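Local structure of oxidoreductase, putative (Neosartorya fumigata, 6SLE) at residues Phe7-Met12 with Val27-Arg32. The protein binds NADP and is probably an NADPH-dependent oxidoreductase related to 3-hydroxyisobutyrate dehydrogenases and reductive aminases. Sequence-based numbering, arbitrary orientation.
Sequences FGLGAM and VAVWNR. With NAP (NADP nicotinamide-adenine-dinucleotide phosphate), chain I.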
ATOM      1  N   PHE A   7      23.539  16.312  14.209  1.00 32.38           N
ATOM      2  CA  PHE A   7      22.706  16.407  15.440  1.00 27.09           C
ATOM      3  C   PHE A   7      21.669  15.281  15.410  1.00 26.61           C
ATOM      4  O   PHE A   7      20.954  15.155  14.393  1.00 26.64           O
ATOM      5  CB  PHE A   7      21.953  17.721  15.495  1.00 25.79           C
ATOM      6  CG  PHE A   7      22.784  18.922  15.821  1.00 26.06           C
ATOM      7  CD1 PHE A   7      23.717  19.401  14.937  1.00 26.63           C
ATOM      8  CD2 PHE A   7      22.552  19.622  17.001  1.00 29.17           C
ATOM      9  CE1 PHE A   7      24.450  20.540  15.252  1.00 31.26           C
ATOM     10  CE2 PHE A   7      23.294  20.752  17.315  1.00 29.18           C
ATOM     11  CZ  PHE A   7      24.250  21.208  16.439  1.00 28.80           C
ATOM     12  N   GLY A   8      21.594  14.494  16.478  1.00 26.72           N
ATOM     13  CA  GLY A   8      20.627  13.390  16.649  1.00 32.18           C
ATOM     14  C   GLY A   8      21.236  12.061  16.257  1.00 32.99           C
ATOM     15  O   GLY A   8      21.534  11.891  15.068  1.00 39.34           O
ATOM     16  N   LEU A   9      21.418  11.151  17.217  1.00 31.22           N
ATOM     17  CA  LEU A   9      22.148   9.876  17.009  1.00 30.32           C
ATOM     18  C   LEU A   9      21.209   8.711  17.329  1.00 28.52           C
ATOM     19  O   LEU A   9      21.624   7.774  18.037  1.00 26.89           O
ATOM     20  CB  LEU A   9      23.413   9.892  17.869  1.00 31.12           C
ATOM     21  CG  LEU A   9      24.506  10.821  17.338  1.00 32.60           C
ATOM     22  CD1 LEU A   9      25.456  11.245  18.441  1.00 36.33           C
ATOM     23  CD2 LEU A   9      25.268  10.165  16.211  1.00 33.14           C
ATOM     24  N   GLY A  10      19.995   8.757  16.766  1.00 24.32           N
ATOM     25  CA  GLY A  10      19.093   7.596  16.780  1.00 25.17           C
ATOM     26  C   GLY A  10      19.506   6.590  15.719  1.00 25.80           C
ATOM     27  O   GLY A  10      20.638   6.661  15.257  1.00 24.29           O
ATOM     28  N   ALA A  11      18.582   5.713  15.316  1.00 26.62           N
ATOM     29  CA  ALA A  11      18.761   4.703  14.258  1.00 26.09           C
ATOM     30  C   ALA A  11      19.202   5.364  12.953  1.00 30.26           C
ATOM     31  O   ALA A  11      19.972   4.706  12.220  1.00 40.86           O
ATOM     32  CB  ALA A  11      17.484   3.928  14.067  1.00 25.34           C
ATOM     33  N   MET A  12      18.749   6.590  12.657  1.00 32.32           N
ATOM     34  CA  MET A  12      18.928   7.207  11.309  1.00 33.61           C
ATOM     35  C   MET A  12      20.154   8.113  11.332  1.00 33.25           C
ATOM     36  O   MET A  12      20.941   8.046  10.374  1.00 46.75           O
ATOM     37  CB  MET A  12      17.704   8.015  10.877  1.00 32.81           C
ATOM     38  CG  MET A  12      17.845   8.673   9.509  1.00 31.70           C
ATOM     39  SD  MET A  12      18.339   7.572   8.163  1.00 28.16           S
ATOM     40  CE  MET A  12      17.210   6.206   8.394  1.00 24.63           C
ATOM     41  N   VAL A  27      33.756  14.042  10.535  1.00 43.20           N
ATOM     42  CA  VAL A  27      32.364  13.965  11.081  1.00 39.35           C
ATOM     43  C   VAL A  27      32.356  14.460  12.529  1.00 35.11           C
ATOM     44  O   VAL A  27      32.934  13.754  13.368  1.00 32.12           O
ATOM     45  CB  VAL A  27      31.834  12.521  11.023  1.00 41.63           C
ATOM     46  CG1 VAL A  27      30.483  12.376  11.698  1.00 46.19           C
ATOM     47  CG2 VAL A  27      31.753  12.018   9.606  1.00 46.02           C
ATOM     48  N   ALA A  28      31.671  15.571  12.818  1.00 37.12           N
ATOM     49  CA  ALA A  28      31.329  15.998  14.210  1.00 37.35           C
ATOM     50  C   ALA A  28      29.937  15.461  14.540  1.00 31.22           C
ATOM     51  O   ALA A  28      29.111  15.417  13.614  1.00 33.82           O
ATOM     52  CB  ALA A  28      31.380  17.500  14.359  1.00 36.73           C
ATOM     53  N   VAL A  29      29.691  15.047  15.790  1.00 28.09           N
ATOM     54  CA  VAL A  29      28.378  14.475  16.201  1.00 25.39           C
ATOM     55  C   VAL A  29      27.929  15.008  17.567  1.00 26.70           C
ATOM     56  O   VAL A  29      28.787  15.378  18.369  1.00 28.05           O
ATOM     57  CB  VAL A  29      28.403  12.944  16.161  1.00 22.37           C
ATOM     58  CG1 VAL A  29      28.703  12.452  14.771  1.00 22.01           C
ATOM     59  CG2 VAL A  29      29.350  12.364  17.190  1.00 24.88           C
ATOM     60  N   TRP A  30      26.605  15.020  17.789  1.00 26.95           N
ATOM     61  CA  TRP A  30      25.898  15.591  18.961  1.00 28.33           C
ATOM     62  C   TRP A  30      24.667  14.741  19.254  1.00 32.52           C
ATOM     63  O   TRP A  30      24.167  14.126  18.321  1.00 35.46           O
ATOM     64  CB  TRP A  30      25.485  17.048  18.709  1.00 28.85           C
ATOM     65  CG  TRP A  30      24.806  17.671  19.893  1.00 26.85           C
ATOM     66  CD1 TRP A  30      25.397  18.410  20.874  1.00 26.24           C
ATOM     67  CD2 TRP A  30      23.420  17.560  20.253  1.00 26.91           C
ATOM     68  NE1 TRP A  30      24.472  18.786  21.806  1.00 25.86           N
ATOM     69  CE2 TRP A  30      23.248  18.276  21.455  1.00 27.48           C
ATOM     70  CE3 TRP A  30      22.305  16.935  19.680  1.00 30.16           C
ATOM     71  CZ2 TRP A  30      22.008  18.367  22.100  1.00 27.05           C
ATOM     72  CZ3 TRP A  30      21.077  17.035  20.310  1.00 27.83           C
ATOM     73  CH2 TRP A  30      20.940  17.731  21.513  1.00 26.43           C
ATOM     74  N   ASN A  31      24.197  14.719  20.504  1.00 28.74           N
ATOM     75  CA  ASN A  31      22.918  14.071  20.891  1.00 25.74           C
ATOM     76  C   ASN A  31      22.459  14.713  22.206  1.00 27.51           C
ATOM     77  O   ASN A  31      23.277  15.426  22.852  1.00 29.21           O
ATOM     78  CB  ASN A  31      23.093  12.544  21.010  1.00 24.14           C
ATOM     79  CG  ASN A  31      21.816  11.751  20.849  1.00 22.28           C
ATOM     80  OD1 ASN A  31      21.036  12.027  19.940  1.00 23.94           O
ATOM     81  ND2 ASN A  31      21.578  10.781  21.717  1.00 18.12           N
ATOM     82  N   ARG A  32      21.194  14.504  22.579  1.00 25.83           N
ATOM     83  CA  ARG A  32      20.700  14.806  23.948  0.50 23.53           C
ATOM     84  C   ARG A  32      21.547  13.989  24.916  1.00 25.26           C
ATOM     85  O   ARG A  32      22.197  14.602  25.778  1.00 31.34           O
ATOM     86  CB  ARG A  32      19.219  14.436  24.062  0.50 20.56           C
ATOM     87  CG  ARG A  32      18.548  14.801  25.376  0.50 17.35           C
ATOM     88  CD  ARG A  32      17.045  14.674  25.240  0.50 14.95           C
ATOM     89  NE  ARG A  32      16.628  13.349  24.837  0.50 13.47           N
ATOM     90  CZ  ARG A  32      15.385  13.014  24.508  0.50 13.64           C
ATOM     91  NH1 ARG A  32      14.413  13.910  24.532  0.50 13.03           N
ATOM     92  NH2 ARG A  32      15.115  11.773  24.142  0.50 14.04           N
TER
HETATM   93  PA  NAP I1000      14.559   7.410  17.051  1.00 26.17           P
HETATM   94  O1A NAP I1000      14.758   5.840  16.990  1.00 24.07           O
HETATM   95  O2A NAP I1000      13.560   7.818  18.114  1.00 20.45           O
HETATM   96  O5B NAP I1000      15.801   8.409  17.195  1.00 21.23           O
HETATM   97  C5B NAP I1000      15.568   9.324  18.216  1.00 22.77           C
HETATM   98  C4B NAP I1000      16.434  10.547  18.001  1.00 23.43           C
HETATM   99  O4B NAP I1000      15.666  11.751  18.284  1.00 25.60           O
HETATM  100  C3B NAP I1000      17.564  10.605  18.991  1.00 22.69           C
HETATM  101  O3B NAP I1000      18.502  11.479  18.327  1.00 24.04           O
HETATM  102  C2B NAP I1000      16.908  11.304  20.139  1.00 23.24           C
HETATM  103  O2B NAP I1000      17.767  11.709  21.183  1.00 24.55           O
HETATM  104  C1B NAP I1000      16.274  12.463  19.391  1.00 23.92           C
HETATM  105  N9A NAP I1000      15.343  13.292  20.229  1.00 25.29           N
HETATM  106  C8A NAP I1000      14.149  12.946  20.780  1.00 25.96           C
HETATM  107  N7A NAP I1000      13.598  13.975  21.482  1.00 25.50           N
HETATM  108  C5A NAP I1000      14.443  15.015  21.339  1.00 25.33           C
HETATM  109  C6A NAP I1000      14.488  16.397  21.841  1.00 27.37           C
HETATM  110  N6A NAP I1000      13.445  16.842  22.622  1.00 27.25           N
HETATM  111  N1A NAP I1000      15.577  17.164  21.501  1.00 27.51           N
HETATM  112  C2A NAP I1000      16.587  16.699  20.735  1.00 25.23           C
HETATM  113  N3A NAP I1000      16.615  15.423  20.286  1.00 24.09           N
HETATM  114  C4A NAP I1000      15.593  14.568  20.551  1.00 24.92           C
HETATM  115  O3  NAP I1000      14.356   7.991  15.548  1.00 26.40           O
HETATM  116  PN  NAP I1000      15.224   7.619  14.211  1.00 29.09           P
HETATM  117  O1N NAP I1000      14.598   6.290  13.746  1.00 26.81           O
HETATM  118  O2N NAP I1000      16.669   8.091  14.329  1.00 22.99           O
HETATM  119  O5D NAP I1000      14.598   8.676  13.165  1.00 24.98           O
HETATM  120  C5D NAP I1000      15.024  10.032  13.249  1.00 26.49           C
HETATM  121  C4D NAP I1000      14.448  10.821  12.078  1.00 26.36           C
HETATM  122  O4D NAP I1000      14.642  10.165  10.800  1.00 27.12           O
HETATM  123  C3D NAP I1000      12.937  10.900  12.328  1.00 25.92           C
HETATM  124  O3D NAP I1000      12.369  12.161  11.851  1.00 19.79           O
HETATM  125  C2D NAP I1000      12.455   9.712  11.542  1.00 24.94           C
HETATM  126  O2D NAP I1000      11.121  10.082  11.355  1.00 27.48           O
HETATM  127  C1D NAP I1000      13.327   9.782  10.302  1.00 27.53           C
HETATM  128  N1N NAP I1000      13.300   8.570   9.466  1.00 30.61           N
HETATM  129  C2N NAP I1000      13.573   7.325   9.985  1.00 34.42           C
HETATM  130  C3N NAP I1000      13.548   6.172   9.170  1.00 34.69           C
HETATM  131  C7N NAP I1000      13.818   4.800   9.713  1.00 40.38           C
HETATM  132  O7N NAP I1000      13.347   3.803   9.152  1.00 37.61           O
HETATM  133  N7N NAP I1000      14.559   4.684  10.821  1.00 45.82           N
HETATM  134  C4N NAP I1000      13.225   6.309   7.814  1.00 35.64           C
HETATM  135  C5N NAP I1000      12.974   7.584   7.288  1.00 33.66           C
HETATM  136  C6N NAP I1000      13.013   8.712   8.145  1.00 31.96           C
HETATM  137  P2B NAP I1000      17.978  10.616  22.352  1.00 28.12           P
HETATM  138  O1X NAP I1000      16.640   9.854  22.328  1.00 21.51           O
HETATM  139  O2X NAP I1000      19.294  10.008  21.715  1.00 23.04           O
HETATM  140  O3X NAP I1000      18.095  11.294  23.713  1.00 20.63           O
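Asn31 OD1 accepts the backbone N-H of Leu9 at 2.9 Å, with the amide reaching it from above the plane of the carboxamide, 56° out of it. The same oxygen accepts the ribose hydroxyl O3B of NADP, at 3.1 Å from OD1. An asparagine suits this place because its other half is a donor: ND2 faces O2X of the 2'-phosphate and also bonds to the backbone oxygen of Ser33, so both ends of the amide are engaged and its rotation should be fixed. With CG anti to the backbone N (chi1 -157°), the side chain carries the carboxamide across to the turn at Gly8 and Leu9. One residue earlier, Trp30 O takes the N-H of Gly8 at 3.2 Å, extending the pairing of neighbouring parallel strands into the turn. These are the opening elements of a Rossmann beta-alpha-beta unit, strand 3-7, helix 11-22 and strand 26-29, with Gly8 and Gly10 in its GxGxxG pattern. Gly8 has a positive phi, easy for a residue without a CB, while Gly10, with no side chain, lets the cofactor come close, its CA packing against O5B of NADP. That closeness brings the pyrophosphate to the start of the helix, where Met12 N donates to O2N at 3.1 Å. Arg32 suits the 2'-phosphate: in one of its two modelled conformers NE bonds to O3X at 2.8 Å and one guanidinium face lies over the adenine. Behind the polar layer, Leu9 turns its branched end toward Val29, CD1 lying 4.1 Å from Val29 CB; Leu9 also packs on Thr14 and Val29 on Ala17, both of helix 11-22. Phe7 and Trp30 meet obliquely, their planes at 33°, with Phe7 CD2 coming within 3.8 Å of Trp30 CE3; Thr74 of helix 68-75 touches both side chains.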